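Local coordinates for protein MDM10 isoform 1 (Saccharomyces cerevisiae, PDB 7BTX) that belongs to the ERMES complex tethering the endoplasmic reticulum to mitochondria and takes part in late assembly of the TOM translocase of the mitochondrial outer membrane, at residues D[209-214]-D[230-235]; D[22-27]-D[249-254]; D[263-268]-D[280-285]; D[164-169]-D[185-190]; D[29-34]-D[293-298]. One frame throughout, in Å; residues are numbered along the deposited sequence.

Contact 1: residues D[209-214]-D[230-235]; sequences RVLHNF and SLSLGA
Val210 and Ala235 form an antiparallel hydrogen-bonded pair: Val210 N donates to Ala235 O at 3.2 Å, and Ala235 N returns the bond to Val210 O at 3.1 Å. On one face of the sheet Val210 CG1 rests against Ala235 CB at 4.2 Å, a compact apolar match. One step on, Leu211 and Gly234 are a non-hydrogen-bonded pair whose CA atoms approach to 4.1 Å; Gly234, without a side chain, lets the two backbones lie close here. Regular strand pairing then gives way to single bonds, His212 N to Leu233 O at 2.8 Å and Phe214 N to Leu231 O at 3.3 Å.

Phe214 finishes the pairing. Leu231 O lies at the edge of its ring, Leu231 runs beside it in the same direction, and Phe214 CE2 touches Leu233 CB at 3.8 Å. His212 CD2 sits above one face of this ring, toward the rim. On the face opposite Val210 and Ala235, Leu211 sets CD2 against Ser232 OG and also meets Asn22 of the N-terminal loop.

Arg209 turns its end away to a salt bridge with Glu196, and its backbone bonds to Glu196 too. Strand 209-211 therefore stands between strand 194-199 and strand 230-240, while Gly234 carries the sheet on to Thr251 of strand 245-258.

Contact 2: residues D[22-27]-D[249-254]; sequences NSYEDI and STTLRY
Tyr24 OH is held by two hydroxyls of one strand, Ser249 OG at 2.9 Å and Thr251 OG1. The latter is modelled at 2.3 Å from Tyr24 OH, a length too short to be trusted at this resolution, so the detail of this bond is doubtful. Both oxygens lie near the plane of the ring at its edge, the natural approach to a phenol oxygen. Tyr24 CG stands anti to the backbone N (chi1 -162°), which starts the ring off toward the strand; the residue is also the centre of an inverse gamma turn. Ser249 OG bonds to Trp271 O as well, a second partner that positions it.

Thr251 has a double role. Its hydroxyl faces the tyrosine, while its CG2 lies 3.8 Å from Ile27 CG1; Ile27 CD1 comes to 3.7 Å from Thr251 CB. Ile27 then crosses Arg253, CG1 meeting Arg253 CD at 3.6 Å, so that the arginine offers its aliphatic part to the isoleucine and has Ile27 O at the edge of its guanidinium. Ser249, Thr251 and Arg253, alternate residues, all point toward the loop.

Segment 22-27 lies in the loop between helix 5-16 and helix 30-33, against strand 245-258, which is flanked by strands 230-240 and 263-269; Tyr24 also touches Arg209 and Glu236.

Contact 3: residues D[263-268]-D[280-285]; sequences RPLTLT and STYSAK
Thr268 N donates to Thr281 O at 2.9 Å; the other backbone bonds between the segments are weak. Thr281 N answers Thr268 O in this way, and Thr266 N approaches Ser283 O at 3.0 Å. Farther along, Pro264 has no N-H to offer the neighbouring strand, which suits the fading end of the ladder.

The two segments belong to a beta hairpin, strands 263-269 and 280-284, whose local axes run 178° apart at a closest approach of 4.8 Å. Such hairpins of adjacent strands are the building units of membrane beta barrels, the clan to which this family belongs.

Apolar contacts gather around Tyr282. Its CG is anti to the backbone N (chi1 176°), and the side chain crosses those of two leucines obliquely: Leu265 CD2 meets Tyr282 CE2 at 3.6 Å, while Leu267 CD1 reaches the edge of the ring at Tyr282 CD2, 4.1 Å away. At the strand end Pro264 CD touches Lys285 CD at 3.7 Å; the amine beyond bonds to Gly287 O.

Polar chemistry is slighter. Arg263 NH1 makes a weak bond to Tyr282 OH at 3.4 Å, its guanidinium plane turned 59° from the ring. Elsewhere Thr266 CB meets Ser283 CB and Thr268 CB meets Thr281 CB; these short side chains suit a face on which helix 30-33 lies, Thr30 touching Ser283 and Ser31 touching Thr281.

Contact 4: residues D[164-169]-D[185-190]; sequences QTQFML and YFQRDS
Gln166 and Gln187 lie side by side and point the same way, with Gln166 OE1 3.0 Å from Gln187 NE2 and the amide planes turned 70° against each other. They sit in a beta hairpin of strands 165-174 and 179-189, antiparallel neighbours in the barrel wall. Both are buried, and both turn to one hydroxyl: Tyr13 OH of helix 5-16 is hydrogen-bonded to Gln187 NE2 and weakly to Gln166 OE1. Amides, which can both donate and accept, suit a buried face against helix 5-16, probably the inside of the barrel.

The same residues are bonded through their backbones, Gln166 N to Gln187 O at 3.0 Å and Gln187 N to Gln166 O at 3.1 Å. Farther along, Tyr185 N donates to Met168 O at 2.8 Å, with only a weak return bond. Met168 and Tyr185 also share this side of the sheet: Met168 CB touches Tyr185 CB at 3.7 Å. Met168 SD lies 5.5 Å from the centroid of the Tyr185 ring, an oblique Met-aromatic contact. Met168 further packs on Leu9 and Tyr13 of the helix.

The other side carries Phe167 and Phe186, and there Thr165 CG2 comes obliquely to Phe186 CZ at 3.6 Å.

Contact 5: residues D[29-34]-D[293-298]; sequences ATSRTL and CAKYDF
Leu34 and Cys293 bring the two backbones nearest, with CA atoms 6.5 Å apart, as a single turn of helix meets a strand. The turn, helix 30-33, is closed by its own bonds, Leu34 N to Thr30 O at 3.2 Å and Thr33 N to Ala29 O at 3.0 Å. Thr33 OG1 adds a second donor to Ala29 O, also at 3.0 Å, arriving from the opposite face of the carbonyl plane. Segment 293-298 is extended, so that only alternate residues, Cys293 and Lys295, turn toward the helix.

Leu34 CD1 packs on Cys293 CB at 3.6 Å. Cys293 SG, anti to the backbone N (chi1 179°), lies 4.0 Å from Ser31 CA. Beyond this, Ser31 OG lies 4.0 Å from Lys295 CD, a touch on the aliphatic part of the lysine. Cysteine and serine are small enough to let the helix settle near the strand, while Leu34 brings an apolar branch to the cysteine CB. Thr281 of the neighbouring strand 280-284 adjoins Ser31, Cys293 and Lys295.

Across the two segments the attraction is therefore one of van der Waals contact between small and apolar groups, while the directional bonds of these residues are made within the helical turn, in the strand's own sheet, and to others such as Glu25 and Lys417.

How the contacts relate
Contacts 1, 3 and 4 pair neighbouring strands of the wall, whereas contacts 2 and 5 lay the N-terminal segment against that wall, consistent with an N-terminus held inside the barrel. Contact 5 is buried; the other four are partly so. Backbone bonds dominate contacts 1 and 4 and weaken in contact 3; hydroxyls carry contact 2, and apolar touch carries contact 5. Contacts 1, 2, 3 and 5 share one sheet: contacts 1 and 2 meet where strands 230-240 and 245-258 adjoin, Thr251 packs on Thr268, and Tyr282 bonds to Ala294. Contact 4 belongs to the other large sheet, about 28 Å between centres from contacts 3 and 5, and touches contact 1 through Tyr185 and Arg209.

Contact 1: residues D[209-214]-D[230-235]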
# COMPACT_ATOMS: atom_id res chain seq x y z
N ARG D 209 12.68 -18.22 38.36
CA ARG D 209 14.05 -18.41 37.89
C ARG D 209 14.96 -18.39 39.10
O ARG D 209 14.62 -17.81 40.13
CB ARG D 209 14.51 -17.32 36.93
CG ARG D 209 13.81 -17.24 35.60
CD ARG D 209 14.48 -16.17 34.76
NE ARG D 209 13.59 -15.58 33.77
CZ ARG D 209 13.61 -14.30 33.44
NH1 ARG D 209 12.77 -13.83 32.53
NH2 ARG D 209 14.46 -13.47 34.03
N VAL D 210 16.12 -19.01 38.96
CA VAL D 210 17.14 -18.99 40.01
C VAL D 210 18.47 -19.23 39.32
O VAL D 210 18.54 -19.91 38.30
CB VAL D 210 16.83 -20.02 41.12
CG1 VAL D 210 16.84 -21.44 40.60
CG2 VAL D 210 17.78 -19.86 42.31
N LEU D 211 19.53 -18.60 39.82
CA LEU D 211 20.87 -18.80 39.30
C LEU D 211 21.83 -18.81 40.48
O LEU D 211 22.24 -17.75 40.96
CB LEU D 211 21.23 -17.72 38.28
CG LEU D 211 22.51 -17.86 37.45
CD1 LEU D 211 22.25 -17.36 36.06
CD2 LEU D 211 23.65 -17.07 38.05
N HIS D 212 22.17 -20.00 40.95
CA HIS D 212 22.98 -20.16 42.15
C HIS D 212 24.45 -20.17 41.74
O HIS D 212 24.97 -21.16 41.24
CB HIS D 212 22.60 -21.43 42.90
CG HIS D 212 23.17 -21.49 44.29
ND1 HIS D 212 22.38 -21.42 45.41
CD2 HIS D 212 24.44 -21.63 44.72
CE1 HIS D 212 23.15 -21.50 46.49
NE2 HIS D 212 24.40 -21.63 46.10
N ASN D 213 25.12 -19.05 41.98
CA ASN D 213 26.54 -18.97 41.73
C ASN D 213 27.32 -19.72 42.81
O ASN D 213 27.00 -19.64 44.00
CB ASN D 213 26.98 -17.51 41.68
CG ASN D 213 28.36 -17.32 41.12
OD1 ASN D 213 28.95 -18.25 40.58
ND2 ASN D 213 28.89 -16.12 41.24
N PHE D 214 28.32 -20.47 42.38
CA PHE D 214 29.27 -21.14 43.26
C PHE D 214 30.64 -20.48 43.13
O PHE D 214 30.79 -19.49 42.41
CB PHE D 214 29.37 -22.64 42.94
CG PHE D 214 28.09 -23.40 43.09
CD1 PHE D 214 27.62 -23.75 44.34
CD2 PHE D 214 27.37 -23.78 41.97
CE1 PHE D 214 26.44 -24.47 44.47
CE2 PHE D 214 26.19 -24.49 42.10
CZ PHE D 214 25.72 -24.84 43.35
N SER D 230 34.19 -19.46 37.97
CA SER D 230 32.88 -19.33 38.58
C SER D 230 31.85 -20.26 37.96
O SER D 230 31.20 -19.90 36.97
CB SER D 230 32.39 -17.88 38.50
OG SER D 230 31.67 -17.66 37.30
N LEU D 231 31.68 -21.45 38.52
CA LEU D 231 30.68 -22.37 38.02
C LEU D 231 29.31 -21.97 38.54
O LEU D 231 28.98 -22.22 39.70
CB LEU D 231 31.02 -23.81 38.43
CG LEU D 231 30.25 -24.99 37.83
CD1 LEU D 231 31.19 -26.17 37.69
CD2 LEU D 231 29.05 -25.42 38.66
N SER D 232 28.50 -21.34 37.70
CA SER D 232 27.12 -21.06 38.06
C SER D 232 26.24 -22.26 37.77
O SER D 232 26.68 -23.27 37.23
CB SER D 232 26.61 -19.84 37.31
OG SER D 232 25.21 -19.84 37.30
N LEU D 233 24.96 -22.14 38.14
CA LEU D 233 23.98 -23.19 37.91
C LEU D 233 22.59 -22.57 37.98
O LEU D 233 22.23 -21.96 38.99
CB LEU D 233 24.12 -24.31 38.93
CG LEU D 233 23.51 -25.70 38.66
CD1 LEU D 233 24.32 -26.73 39.42
CD2 LEU D 233 22.04 -25.83 39.02
N GLY D 234 21.78 -22.75 36.95
CA GLY D 234 20.49 -22.10 36.92
C GLY D 234 19.34 -23.03 36.59
O GLY D 234 19.55 -24.15 36.13
N ALA D 235 18.12 -22.57 36.84
CA ALA D 235 16.92 -23.31 36.48
C ALA D 235 15.78 -22.34 36.21
O ALA D 235 15.85 -21.16 36.57
CB ALA D 235 16.57 -24.30 37.58

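Contact 2: residues D[22-27]-D[249-254]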
# COMPACT_ATOMS: atom_id res chain seq x y z
N ASN D 22 24.17 -12.19 36.98
CA ASN D 22 23.62 -13.33 37.70
C ASN D 22 22.18 -13.65 37.30
O ASN D 22 21.55 -14.46 37.97
CB ASN D 22 23.70 -13.09 39.20
CG ASN D 22 25.06 -13.42 39.77
OD1 ASN D 22 25.81 -12.53 40.15
ND2 ASN D 22 25.37 -14.71 39.84
N SER D 23 21.65 -13.04 36.25
CA SER D 23 20.26 -13.29 35.87
C SER D 23 20.19 -14.52 34.98
O SER D 23 21.14 -14.81 34.24
CB SER D 23 19.68 -12.08 35.16
OG SER D 23 18.31 -12.27 34.88
N TYR D 24 19.07 -15.24 35.03
CA TYR D 24 18.87 -16.38 34.15
C TYR D 24 18.19 -15.93 32.85
O TYR D 24 17.19 -16.50 32.43
CB TYR D 24 18.03 -17.45 34.86
CG TYR D 24 18.09 -18.82 34.22
CD1 TYR D 24 19.26 -19.57 34.26
CD2 TYR D 24 16.98 -19.38 33.60
CE1 TYR D 24 19.32 -20.81 33.68
CE2 TYR D 24 17.04 -20.62 33.02
CZ TYR D 24 18.20 -21.33 33.06
OH TYR D 24 18.26 -22.58 32.48
N GLU D 25 18.72 -14.88 32.24
CA GLU D 25 18.37 -14.55 30.86
C GLU D 25 19.64 -14.07 30.18
O GLU D 25 19.66 -13.84 28.97
CB GLU D 25 17.27 -13.50 30.81
CG GLU D 25 17.55 -12.27 31.64
CD GLU D 25 16.58 -11.15 31.37
OE1 GLU D 25 15.72 -11.30 30.48
OE2 GLU D 25 16.68 -10.10 32.04
N ASP D 26 20.71 -13.94 30.97
CA ASP D 26 22.02 -13.56 30.47
C ASP D 26 23.02 -14.67 30.74
O ASP D 26 24.23 -14.42 30.81
CB ASP D 26 22.50 -12.26 31.11
CG ASP D 26 21.66 -11.07 30.71
OD1 ASP D 26 20.89 -10.57 31.55
OD2 ASP D 26 21.78 -10.62 29.55
N ILE D 27 22.53 -15.90 30.91
CA ILE D 27 23.40 -17.04 31.17
C ILE D 27 23.92 -17.55 29.84
O ILE D 27 25.11 -17.87 29.70
CB ILE D 27 22.66 -18.11 32.01
CG1 ILE D 27 23.53 -19.34 32.23
CG2 ILE D 27 21.28 -18.46 31.45
CD1 ILE D 27 23.18 -20.09 33.48
N SER D 249 13.96 -25.70 32.45
CA SER D 249 15.28 -25.61 31.85
C SER D 249 16.29 -25.81 32.96
O SER D 249 15.94 -25.81 34.14
CB SER D 249 15.50 -24.28 31.14
OG SER D 249 16.81 -24.21 30.60
N THR D 250 17.55 -25.99 32.57
CA THR D 250 18.66 -26.13 33.50
C THR D 250 19.94 -25.78 32.76
O THR D 250 20.22 -26.38 31.71
CB THR D 250 18.76 -27.54 34.08
OG1 THR D 250 17.58 -27.85 34.84
CG2 THR D 250 19.96 -27.66 34.99
N THR D 251 20.71 -24.84 33.25
CA THR D 251 21.89 -24.37 32.53
C THR D 251 23.08 -24.35 33.49
O THR D 251 22.92 -24.20 34.70
CB THR D 251 21.58 -23.02 31.90
OG1 THR D 251 20.26 -23.05 31.34
CG2 THR D 251 22.54 -22.70 30.79
N LEU D 252 24.28 -24.53 32.95
CA LEU D 252 25.46 -24.80 33.76
C LEU D 252 26.69 -24.01 33.29
O LEU D 252 27.71 -24.62 32.97
CB LEU D 252 25.74 -26.30 33.77
CG LEU D 252 26.60 -26.97 34.85
CD1 LEU D 252 26.27 -26.42 36.21
CD2 LEU D 252 26.39 -28.47 34.82
N ARG D 253 26.59 -22.69 33.17
CA ARG D 253 27.71 -21.90 32.66
C ARG D 253 28.90 -21.96 33.61
O ARG D 253 28.77 -22.25 34.80
CB ARG D 253 27.32 -20.44 32.42
CG ARG D 253 27.10 -19.64 33.68
CD ARG D 253 26.79 -18.19 33.37
NE ARG D 253 27.93 -17.48 32.82
CZ ARG D 253 28.87 -16.90 33.55
NH1 ARG D 253 28.81 -16.94 34.87
NH2 ARG D 253 29.88 -16.27 32.96
N TYR D 254 30.09 -21.70 33.06
CA TYR D 254 31.34 -21.87 33.79
C TYR D 254 32.37 -20.91 33.22
O TYR D 254 33.01 -21.21 32.21
CB TYR D 254 31.81 -23.32 33.71
CG TYR D 254 33.20 -23.58 34.23
CD1 TYR D 254 33.53 -23.32 35.55
CD2 TYR D 254 34.17 -24.13 33.41
CE1 TYR D 254 34.80 -23.57 36.04
CE2 TYR D 254 35.44 -24.39 33.89
CZ TYR D 254 35.75 -24.10 35.20
OH TYR D 254 37.01 -24.36 35.68

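Contact 3: residues D[263-268]-D[280-285]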
# COMPACT_ATOMS: atom_id res chain seq x y z
N ARG D 263 42.33 -14.16 27.38
CA ARG D 263 40.98 -14.63 27.09
C ARG D 263 40.35 -15.30 28.30
O ARG D 263 41.01 -16.05 29.03
CB ARG D 263 41.00 -15.61 25.92
CG ARG D 263 42.04 -16.72 26.02
CD ARG D 263 42.36 -17.32 24.66
NE ARG D 263 41.64 -18.57 24.43
CZ ARG D 263 41.76 -19.31 23.33
NH1 ARG D 263 41.07 -20.44 23.21
NH2 ARG D 263 42.57 -18.92 22.35
N PRO D 264 39.08 -15.03 28.56
CA PRO D 264 38.30 -15.95 29.39
C PRO D 264 37.72 -17.09 28.57
O PRO D 264 38.00 -17.20 27.37
CB PRO D 264 37.19 -15.05 29.95
CG PRO D 264 37.05 -13.98 28.93
CD PRO D 264 38.43 -13.72 28.42
N LEU D 265 36.94 -17.96 29.20
CA LEU D 265 36.23 -19.02 28.51
C LEU D 265 34.84 -19.13 29.11
O LEU D 265 34.63 -18.73 30.25
CB LEU D 265 36.97 -20.36 28.64
CG LEU D 265 38.25 -20.61 27.84
CD1 LEU D 265 39.47 -20.13 28.59
CD2 LEU D 265 38.37 -22.08 27.54
N THR D 266 33.88 -19.66 28.35
CA THR D 266 32.54 -19.84 28.90
C THR D 266 31.91 -21.11 28.35
O THR D 266 31.34 -21.10 27.25
CB THR D 266 31.65 -18.63 28.58
OG1 THR D 266 32.30 -17.42 28.98
CG2 THR D 266 30.33 -18.73 29.31
N LEU D 267 32.02 -22.20 29.09
CA LEU D 267 31.35 -23.43 28.69
C LEU D 267 29.97 -23.49 29.33
O LEU D 267 29.81 -23.22 30.52
CB LEU D 267 32.18 -24.65 29.11
CG LEU D 267 33.43 -25.00 28.29
CD1 LEU D 267 34.65 -24.22 28.74
CD2 LEU D 267 33.69 -26.49 28.36
N THR D 268 28.96 -23.83 28.53
CA THR D 268 27.57 -23.65 28.93
C THR D 268 26.73 -24.87 28.55
O THR D 268 26.18 -24.97 27.46
CB THR D 268 27.00 -22.37 28.32
OG1 THR D 268 27.91 -21.29 28.53
CG2 THR D 268 25.68 -22.03 28.94
N SER D 280 24.84 -27.07 24.12
CA SER D 280 26.19 -26.96 24.65
C SER D 280 26.91 -25.86 23.91
O SER D 280 26.80 -25.76 22.69
CB SER D 280 26.94 -28.28 24.51
OG SER D 280 28.26 -28.16 24.99
N THR D 281 27.65 -25.02 24.62
CA THR D 281 28.23 -23.82 24.03
C THR D 281 29.63 -23.61 24.56
O THR D 281 29.83 -23.54 25.77
CB THR D 281 27.37 -22.59 24.35
OG1 THR D 281 26.14 -22.66 23.61
CG2 THR D 281 28.09 -21.32 23.99
N TYR D 282 30.59 -23.53 23.66
CA TYR D 282 31.93 -23.05 23.98
C TYR D 282 32.04 -21.61 23.51
O TYR D 282 31.47 -21.24 22.48
CB TYR D 282 32.98 -23.93 23.30
CG TYR D 282 34.40 -23.47 23.49
CD1 TYR D 282 35.06 -22.77 22.49
CD2 TYR D 282 35.09 -23.75 24.65
CE1 TYR D 282 36.36 -22.35 22.64
CE2 TYR D 282 36.39 -23.34 24.82
CZ TYR D 282 37.02 -22.64 23.82
OH TYR D 282 38.32 -22.23 23.99
N SER D 283 32.76 -20.79 24.26
CA SER D 283 32.84 -19.36 23.95
C SER D 283 34.16 -18.80 24.44
O SER D 283 34.29 -18.46 25.62
CB SER D 283 31.67 -18.60 24.59
OG SER D 283 31.83 -17.22 24.37
N ALA D 284 35.12 -18.66 23.54
CA ALA D 284 36.43 -18.16 23.91
C ALA D 284 36.53 -16.68 23.58
O ALA D 284 35.55 -16.04 23.19
CB ALA D 284 37.51 -18.97 23.19
N LYS D 285 37.71 -16.11 23.78
CA LYS D 285 37.97 -14.71 23.48
C LYS D 285 39.32 -14.58 22.78
O LYS D 285 40.20 -13.83 23.20
CB LYS D 285 37.91 -13.85 24.73
CG LYS D 285 37.49 -12.42 24.45
CD LYS D 285 37.93 -11.46 25.53
CE LYS D 285 37.93 -10.03 25.03
NZ LYS D 285 38.96 -9.82 23.98

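Contact 4: residues D[164-169]-D[185-190]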
# COMPACT_ATOMS: atom_id res chain seq x y z
N GLN D 164 18.29 -5.46 47.83
CA GLN D 164 18.37 -6.81 47.29
C GLN D 164 17.00 -7.27 46.81
O GLN D 164 16.65 -8.44 46.98
CB GLN D 164 18.91 -7.76 48.35
CG GLN D 164 20.42 -7.67 48.56
CD GLN D 164 20.89 -8.52 49.72
OE1 GLN D 164 20.11 -9.26 50.32
NE2 GLN D 164 22.17 -8.43 50.03
N THR D 165 16.22 -6.36 46.24
CA THR D 165 14.85 -6.61 45.82
C THR D 165 14.47 -5.58 44.77
O THR D 165 14.81 -4.40 44.91
CB THR D 165 13.90 -6.56 47.03
OG1 THR D 165 14.17 -7.65 47.92
CG2 THR D 165 12.45 -6.61 46.63
N GLN D 166 13.80 -6.03 43.72
CA GLN D 166 13.34 -5.12 42.67
C GLN D 166 11.99 -5.60 42.17
O GLN D 166 11.70 -6.79 42.18
CB GLN D 166 14.34 -5.06 41.53
CG GLN D 166 14.38 -3.74 40.82
CD GLN D 166 15.31 -3.76 39.65
OE1 GLN D 166 15.08 -4.47 38.68
NE2 GLN D 166 16.38 -2.99 39.74
N PHE D 167 11.18 -4.65 41.72
CA PHE D 167 9.89 -4.95 41.12
C PHE D 167 9.87 -4.37 39.72
O PHE D 167 10.48 -3.33 39.47
CB PHE D 167 8.74 -4.38 41.95
CG PHE D 167 7.38 -4.63 41.36
CD1 PHE D 167 6.84 -5.90 41.34
CD2 PHE D 167 6.65 -3.59 40.80
CE1 PHE D 167 5.60 -6.14 40.79
CE2 PHE D 167 5.41 -3.82 40.25
CZ PHE D 167 4.88 -5.09 40.24
N MET D 168 9.16 -5.03 38.80
CA MET D 168 9.13 -4.59 37.42
C MET D 168 7.77 -4.88 36.81
O MET D 168 7.21 -5.95 37.03
CB MET D 168 10.20 -5.28 36.59
CG MET D 168 11.53 -4.60 36.57
SD MET D 168 12.54 -5.30 35.27
CE MET D 168 11.35 -5.33 33.93
N LEU D 169 7.26 -3.92 36.05
CA LEU D 169 6.07 -4.11 35.24
C LEU D 169 6.44 -3.91 33.78
O LEU D 169 7.36 -3.16 33.46
CB LEU D 169 4.97 -3.12 35.63
CG LEU D 169 3.95 -3.59 36.66
CD1 LEU D 169 3.39 -2.40 37.39
CD2 LEU D 169 2.85 -4.34 35.97
N TYR D 185 7.56 -8.72 37.31
CA TYR D 185 8.84 -9.35 37.61
C TYR D 185 9.24 -8.94 39.02
O TYR D 185 9.73 -7.82 39.22
CB TYR D 185 9.94 -8.96 36.63
CG TYR D 185 9.73 -9.34 35.19
CD1 TYR D 185 8.90 -8.60 34.37
CD2 TYR D 185 10.40 -10.42 34.64
CE1 TYR D 185 8.71 -8.94 33.07
CE2 TYR D 185 10.22 -10.77 33.33
CZ TYR D 185 9.37 -10.02 32.54
OH TYR D 185 9.18 -10.35 31.23
N PHE D 186 9.05 -9.82 39.98
CA PHE D 186 9.66 -9.65 41.28
C PHE D 186 10.97 -10.42 41.30
O PHE D 186 11.03 -11.54 40.80
CB PHE D 186 8.73 -10.15 42.38
CG PHE D 186 9.21 -9.84 43.76
CD1 PHE D 186 9.04 -8.58 44.30
CD2 PHE D 186 9.84 -10.81 44.52
CE1 PHE D 186 9.48 -8.30 45.56
CE2 PHE D 186 10.29 -10.53 45.78
CZ PHE D 186 10.11 -9.28 46.30
N GLN D 187 12.02 -9.82 41.85
CA GLN D 187 13.33 -10.46 41.80
C GLN D 187 14.16 -10.08 43.02
O GLN D 187 14.41 -8.90 43.26
CB GLN D 187 14.05 -10.08 40.51
CG GLN D 187 13.87 -8.65 40.08
CD GLN D 187 14.32 -8.41 38.66
OE1 GLN D 187 14.89 -9.29 38.02
NE2 GLN D 187 14.05 -7.21 38.15
N ARG D 188 14.58 -11.09 43.78
CA ARG D 188 15.37 -10.89 44.98
C ARG D 188 16.82 -11.29 44.70
O ARG D 188 17.16 -12.46 44.60
CB ARG D 188 14.80 -11.68 46.15
CG ARG D 188 15.64 -11.59 47.41
CD ARG D 188 14.85 -11.90 48.67
NE ARG D 188 14.86 -13.32 48.99
CZ ARG D 188 13.78 -14.07 49.10
NH1 ARG D 188 12.58 -13.54 48.92
NH2 ARG D 188 13.89 -15.36 49.41
N ASP D 189 17.67 -10.28 44.58
CA ASP D 189 19.09 -10.53 44.37
C ASP D 189 19.76 -10.91 45.68
O ASP D 189 19.27 -10.61 46.76
CB ASP D 189 19.77 -9.28 43.80
CG ASP D 189 21.10 -9.59 43.15
OD1 ASP D 189 21.37 -10.77 42.89
OD2 ASP D 189 21.88 -8.64 42.91
N SER D 190 20.89 -11.61 45.56
CA SER D 190 21.83 -11.82 46.65
C SER D 190 23.21 -11.80 46.02
O SER D 190 23.37 -11.35 44.89
CB SER D 190 21.55 -13.14 47.37
OG SER D 190 22.67 -13.52 48.15

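Contact 5: residues D[29-34]-D[293-298]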
# COMPACT_ATOMS: atom_id res chain seq x y z
N ALA D 29 24.27 -15.50 27.01
CA ALA D 29 24.16 -14.17 26.42
C ALA D 29 25.23 -14.02 25.36
O ALA D 29 25.01 -13.37 24.32
CB ALA D 29 24.30 -13.09 27.49
N THR D 30 26.39 -14.62 25.60
CA THR D 30 27.46 -14.60 24.62
C THR D 30 27.15 -15.54 23.46
O THR D 30 27.63 -15.32 22.34
CB THR D 30 28.77 -14.95 25.30
OG1 THR D 30 28.86 -14.22 26.53
CG2 THR D 30 29.95 -14.51 24.46
N SER D 31 26.34 -16.56 23.69
CA SER D 31 25.86 -17.45 22.64
C SER D 31 24.66 -16.89 21.89
O SER D 31 24.17 -17.55 20.97
CB SER D 31 25.49 -18.81 23.22
OG SER D 31 24.60 -19.50 22.37
N ARG D 32 24.15 -15.73 22.27
CA ARG D 32 23.10 -15.07 21.51
C ARG D 32 23.60 -13.81 20.81
O ARG D 32 23.01 -13.40 19.80
CB ARG D 32 21.92 -14.70 22.41
CG ARG D 32 21.27 -15.90 23.07
CD ARG D 32 19.93 -15.53 23.68
NE ARG D 32 19.97 -14.26 24.39
CZ ARG D 32 19.95 -14.14 25.72
NH1 ARG D 32 19.90 -15.22 26.48
NH2 ARG D 32 19.99 -12.94 26.28
N THR D 33 24.66 -13.21 21.32
CA THR D 33 25.30 -12.07 20.69
C THR D 33 26.18 -12.52 19.53
O THR D 33 26.24 -11.85 18.49
CB THR D 33 26.11 -11.31 21.74
OG1 THR D 33 25.22 -10.80 22.74
CG2 THR D 33 26.87 -10.14 21.14
N LEU D 34 26.80 -13.68 19.66
CA LEU D 34 27.73 -14.16 18.64
C LEU D 34 27.08 -15.02 17.58
O LEU D 34 27.66 -15.18 16.50
CB LEU D 34 28.87 -14.93 19.31
CG LEU D 34 29.81 -14.00 20.06
CD1 LEU D 34 30.87 -14.71 20.86
CD2 LEU D 34 30.47 -13.16 19.05
N CYS D 293 32.71 -18.37 19.28
CA CYS D 293 31.65 -19.12 19.95
C CYS D 293 31.28 -20.32 19.08
O CYS D 293 30.83 -20.15 17.95
CB CYS D 293 30.43 -18.25 20.22
SG CYS D 293 29.06 -19.10 21.01
N ALA D 294 31.44 -21.52 19.63
CA ALA D 294 31.12 -22.74 18.90
C ALA D 294 30.06 -23.55 19.66
O ALA D 294 30.35 -24.39 20.51
CB ALA D 294 32.38 -23.57 18.68
N LYS D 295 28.81 -23.29 19.33
CA LYS D 295 27.72 -24.01 19.97
C LYS D 295 27.49 -25.34 19.28
O LYS D 295 27.26 -25.39 18.08
CB LYS D 295 26.44 -23.19 19.94
CG LYS D 295 25.21 -23.97 20.34
CD LYS D 295 24.04 -23.07 20.65
CE LYS D 295 23.31 -22.67 19.40
NZ LYS D 295 22.11 -21.86 19.70
N TYR D 296 27.53 -26.43 20.05
CA TYR D 296 27.14 -27.75 19.57
C TYR D 296 25.79 -28.08 20.18
O TYR D 296 25.68 -28.29 21.39
CB TYR D 296 28.17 -28.81 19.94
CG TYR D 296 27.66 -30.21 19.64
CD1 TYR D 296 27.44 -30.62 18.34
CD2 TYR D 296 27.40 -31.10 20.67
CE1 TYR D 296 26.98 -31.89 18.06
CE2 TYR D 296 26.93 -32.38 20.40
CZ TYR D 296 26.72 -32.76 19.10
OH TYR D 296 26.26 -34.02 18.82
N ASP D 297 24.76 -28.13 19.35
CA ASP D 297 23.43 -28.43 19.81
C ASP D 297 23.16 -29.93 19.66
O ASP D 297 23.92 -30.65 19.02
CB ASP D 297 22.42 -27.60 19.03
CG ASP D 297 21.14 -27.39 19.78
OD1 ASP D 297 20.96 -26.30 20.36
OD2 ASP D 297 20.30 -28.31 19.79
N PHE D 298 22.07 -30.40 20.27
CA PHE D 298 21.72 -31.81 20.22
C PHE D 298 20.22 -31.98 20.46
O PHE D 298 19.49 -30.99 20.55
CB PHE D 298 22.53 -32.61 21.24
CG PHE D 298 22.68 -34.07 20.90
CD1 PHE D 298 23.17 -34.46 19.66
CD2 PHE D 298 22.27 -35.04 21.79
CE1 PHE D 298 23.28 -35.80 19.34
CE2 PHE D 298 22.38 -36.39 21.48
CZ PHE D 298 22.89 -36.77 20.24